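Local structure of uncharacterized protein 4E10_S0_1Z6NA_001 (T18) (Artificial gene, 3LEF) at the interface of chains A and B. The protein presents the HIV epitope of antibody 4E10 on a computationally designed scaffold of the thioredoxin family, made to induce antibodies specific for that poorly immunogenic epitope. Numbering follows the deposited sequence. Chains: chain A/B, Uncharacterized protein 4E10_S0_1Z6NA_001 (T18).

Contact 1: the interface of chains A and B. Residues chain A 12, 20; chain B 12, 20.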
loop_
_atom_site.group_PDB
_atom_site.type_symbol
_atom_site.label_atom_id
_atom_site.label_comp_id
_atom_site.label_asym_id
_atom_site.label_seq_id
_atom_site.Cartn_x
_atom_site.Cartn_y
_atom_site.Cartn_z
ATOM N N GLU A 12 -3.311 -6.845 5.691
ATOM C CA GLU A 12 -4.752 -6.684 5.851
ATOM C C GLU A 12 -5.490 -7.929 5.386
ATOM O O GLU A 12 -4.995 -8.653 4.545
ATOM C CB GLU A 12 -5.231 -5.476 5.048
ATOM C CG GLU A 12 -4.675 -4.169 5.600
ATOM C CD GLU A 12 -5.708 -3.078 5.667
ATOM O OE1 GLU A 12 -6.538 -3.086 6.623
ATOM O OE2 GLU A 12 -5.660 -2.199 4.773
ATOM N N HIS A 20 -10.650 -0.834 0.506
ATOM C CA HIS A 20 -9.836 0.347 0.221
ATOM C C HIS A 20 -9.711 0.637 -1.258
ATOM O O HIS A 20 -9.069 1.614 -1.645
ATOM C CB HIS A 20 -8.418 0.167 0.773
ATOM C CG HIS A 20 -8.344 0.167 2.266
ATOM N ND1 HIS A 20 -8.903 1.161 3.036
ATOM C CD2 HIS A 20 -7.741 -0.686 3.125
ATOM C CE1 HIS A 20 -8.685 0.896 4.312
ATOM N NE2 HIS A 20 -7.981 -0.221 4.392
ATOM N N GLU B 12 -6.021 6.673 3.068
ATOM C CA GLU B 12 -6.269 6.481 4.493
ATOM C C GLU B 12 -5.876 7.720 5.282
ATOM O O GLU B 12 -5.019 8.469 4.855
ATOM C CB GLU B 12 -5.474 5.279 5.000
ATOM C CG GLU B 12 -5.964 3.974 4.386
ATOM C CD GLU B 12 -6.075 2.861 5.393
ATOM O OE1 GLU B 12 -7.082 2.836 6.160
ATOM O OE2 GLU B 12 -5.163 2.000 5.385
ATOM N N HIS B 20 -1.193 0.616 10.610
ATOM C CA HIS B 20 -0.834 -0.544 9.794
ATOM C C HIS B 20 0.655 -0.803 9.758
ATOM O O HIS B 20 1.101 -1.761 9.124
ATOM C CB HIS B 20 -1.299 -0.345 8.348
ATOM C CG HIS B 20 -2.784 -0.372 8.179
ATOM N ND1 HIS B 20 -3.569 -1.390 8.669
ATOM C CD2 HIS B 20 -3.620 0.477 7.539
ATOM C CE1 HIS B 20 -4.833 -1.145 8.376
ATOM N NE2 HIS B 20 -4.890 -0.016 7.689
#
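The carboxylate of A:Glu12 meets the imidazole of B:His20, and the same meeting recurs with the chains exchanged, so that two glutamates and two histidines gather round the two-fold axis. All four bury similar amounts of surface, together 141 Å². The carboxylate carbon CD of A:Glu12 lies 3.4 Å from CE1 of B:His20, displaced to one side of the ring plane and shifted outward from the ring centre towards its CE1–NE2 end. The two side chains cross at about a right angle, with the carboxylate and ring planes 46° apart, so this is neither a flat stack nor a straight approach along a ring nitrogen. NE2 of B:His20 remains 3.6 Å from A:Glu12 OE1 and 3.7 Å from OE2, spacings that speak for packing and electrostatic proximity.

Within one chain the relation is different. A:Glu12 CD lies at the edge of the A:His20 ring, close to its plane, with A:Glu12 OE2 3.1 Å from A:His20 NE2 and somewhat off the plane. Each carboxylate is thus placed between its own histidine, met edgewise, and the partner's, met from one side of the ring plane, near CE1. The glutamate chain is turned about its CB–CG bond (chi2 -137°), which directs the acid group towards both rings.

Like groups are also brought near one another: OE2 of A:Glu12 is 4.3 Å from OE2 of B:Glu12. The adjacent imidazoles could moderate that repulsion, and the acids might in turn favour protonation of the histidines. As a worked example of self-complementary packing, the cluster joins loop residues of both copies at the symmetry axis of the dimer in the crystal, whose biological relevance the structure alone does not show.

Contact 2: the interface of chains A and B. Residues chain A 2, 6, 10, 95; chain B 20-22, 25.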
loop_
_atom_site.group_PDB
_atom_site.type_symbol
_atom_site.label_atom_id
_atom_site.label_comp_id
_atom_site.label_asym_id
_atom_site.label_seq_id
_atom_site.Cartn_x
_atom_site.Cartn_y
_atom_site.Cartn_z
ATOM N N ALA A 2 11.541 -7.281 8.670
ATOM C CA ALA A 2 10.544 -7.911 9.585
ATOM C C ALA A 2 10.405 -9.406 9.296
ATOM O O ALA A 2 10.506 -9.817 8.161
ATOM C CB ALA A 2 9.205 -7.224 9.440
ATOM N N GLU A 6 5.705 -11.000 11.548
ATOM C CA GLU A 6 5.490 -9.585 11.762
ATOM C C GLU A 6 4.805 -8.997 10.545
ATOM O O GLU A 6 3.907 -8.156 10.679
ATOM C CB GLU A 6 6.815 -8.874 12.071
ATOM C CG GLU A 6 7.356 -9.206 13.458
ATOM C CD GLU A 6 8.781 -8.748 13.667
ATOM O OE1 GLU A 6 9.468 -8.515 12.656
ATOM O OE2 GLU A 6 9.211 -8.629 14.840
ATOM N N ILE A 10 0.727 -7.254 10.167
ATOM C CA ILE A 10 0.340 -5.947 9.628
ATOM C C ILE A 10 -0.338 -6.058 8.261
ATOM O O ILE A 10 -0.847 -5.067 7.731
ATOM C CB ILE A 10 1.545 -4.933 9.538
ATOM C CG1 ILE A 10 2.690 -5.476 8.686
ATOM C CG2 ILE A 10 2.047 -4.556 10.916
ATOM C CD1 ILE A 10 3.623 -4.394 8.181
ATOM N N ARG A 95 6.149 -2.371 0.182
ATOM C CA ARG A 95 6.751 -3.050 1.344
ATOM C C ARG A 95 7.452 -4.351 0.972
ATOM O O ARG A 95 8.403 -4.757 1.633
ATOM C CB ARG A 95 5.704 -3.366 2.399
ATOM C CG ARG A 95 6.299 -4.054 3.605
ATOM C CD ARG A 95 5.304 -4.183 4.732
ATOM N NE ARG A 95 4.858 -2.908 5.279
ATOM C CZ ARG A 95 5.483 -2.230 6.238
ATOM N NH1 ARG A 95 6.623 -2.673 6.741
ATOM N NH2 ARG A 95 4.969 -1.097 6.685
ATOM N N HIS B 20 -1.193 0.616 10.610
ATOM C CA HIS B 20 -0.834 -0.544 9.794
ATOM C C HIS B 20 0.655 -0.803 9.758
ATOM O O HIS B 20 1.101 -1.761 9.124
ATOM C CB HIS B 20 -1.299 -0.345 8.348
ATOM C CG HIS B 20 -2.784 -0.372 8.179
ATOM N ND1 HIS B 20 -3.569 -1.390 8.669
ATOM C CD2 HIS B 20 -3.620 0.477 7.539
ATOM C CE1 HIS B 20 -4.833 -1.145 8.376
ATOM N NE2 HIS B 20 -4.890 -0.016 7.689
ATOM N N GLY B 21 1.438 0.051 10.408
ATOM C CA GLY B 21 2.896 -0.061 10.364
ATOM C C GLY B 21 3.450 -1.027 11.386
ATOM O O GLY B 21 2.773 -1.395 12.342
ATOM N N LEU B 22 4.690 -1.453 11.179
ATOM C CA LEU B 22 5.357 -2.327 12.130
ATOM C C LEU B 22 5.519 -1.565 13.435
ATOM O O LEU B 22 5.507 -0.347 13.430
ATOM C CB LEU B 22 6.727 -2.750 11.598
ATOM C CG LEU B 22 6.740 -3.701 10.413
ATOM C CD1 LEU B 22 8.118 -3.749 9.761
ATOM C CD2 LEU B 22 6.314 -5.066 10.885
ATOM N N GLU B 25 8.275 0.998 13.154
ATOM C CA GLU B 25 7.966 2.158 12.326
ATOM C C GLU B 25 7.008 3.131 13.015
ATOM O O GLU B 25 7.082 4.347 12.793
ATOM C CB GLU B 25 7.330 1.690 11.032
ATOM C CG GLU B 25 8.149 0.661 10.282
ATOM C CD GLU B 25 7.380 0.035 9.144
ATOM O OE1 GLU B 25 6.126 0.104 9.131
ATOM O OE2 GLU B 25 8.034 -0.531 8.250
HETATM O O HOH W 1 1.852 -0.896 6.877
HETATM O O HOH W 2 -2.788 -3.994 9.346
#
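B:Leu22 packs against A:Ile10 at the apolar centre, the two side chains crossing at about a right angle with B:Leu22 CD2 3.9 Å from A:Ile10 CD1. The other leucine branch, CD1, lies against the NH1 end of the A:Arg95 guanidinium, and the methyl CB of A:Ala2 sits beside both branches, 3.7 Å from B:Leu22 CD1. CB of A:Glu6 meets the CD2 branch of B:Leu22, so helix 4-10 and the residues leading into it form one wall round the leucine. A:Ile10 also packs its CB and CG2 against the backbone carbonyls of B:His20 and B:Gly21.

The same isoleucine supports the polar layer. Its CG1 is set between the backbone N and the carbonyl carbon (chi1 57°), and the terminal CD1 lies 3.4 Å above the plane of the A:Arg95 guanidinium, over its centre. From helix 93-99 that guanidinium reaches B:Glu25 end-on: A:Arg95 NH1 donates to B:Glu25 OE2 and A:Arg95 NH2 to B:Glu25 OE1, each at 3.0 Å, in a paired salt bridge. The OE1 bond uses the syn lone pair; at OE2 the donor is on the syn side but 23° out of the carboxylate plane. The flat groups are turned 35° against each other. B:Glu25 OE1 also accepts the backbone N of B:Leu22 at 2.9 Å, from above the carboxylate plane. This bond spans the start of helix 23-39, like one half of a capping box, and should steady the acid for the arginine.

Water finishes the rim. Water 1 joins A:Arg95 NH2 to the carbonyl O of B:His20, while water 2 lies 2.8 Å from ND1 of B:His20 and also contacts the carbonyl O of A:Ile10. Hydrophobic packing with a charged border thus joins helices 4-10 and 93-99 of chain A to the loop and first turn of helix 23-39 of chain B in the crystal dimer.

The C-alpha centres of contact 1 and contact 2 lie about 12 Å apart, and B:His20 belongs to both. One histidine thereby serves two patches: the CE1–NE2 end of its ring enters the cluster at the axis, whereas ND1 and the backbone carbonyl face the water-bridged rim. On the chain A side, A:Ile10 at the end of helix 4-10 and A:Glu12 in the loop beyond continue from one contact into the other. Two-fold symmetry places a second copy of contact 2 across the axis, so contact 1 lies between the two copies of contact 2.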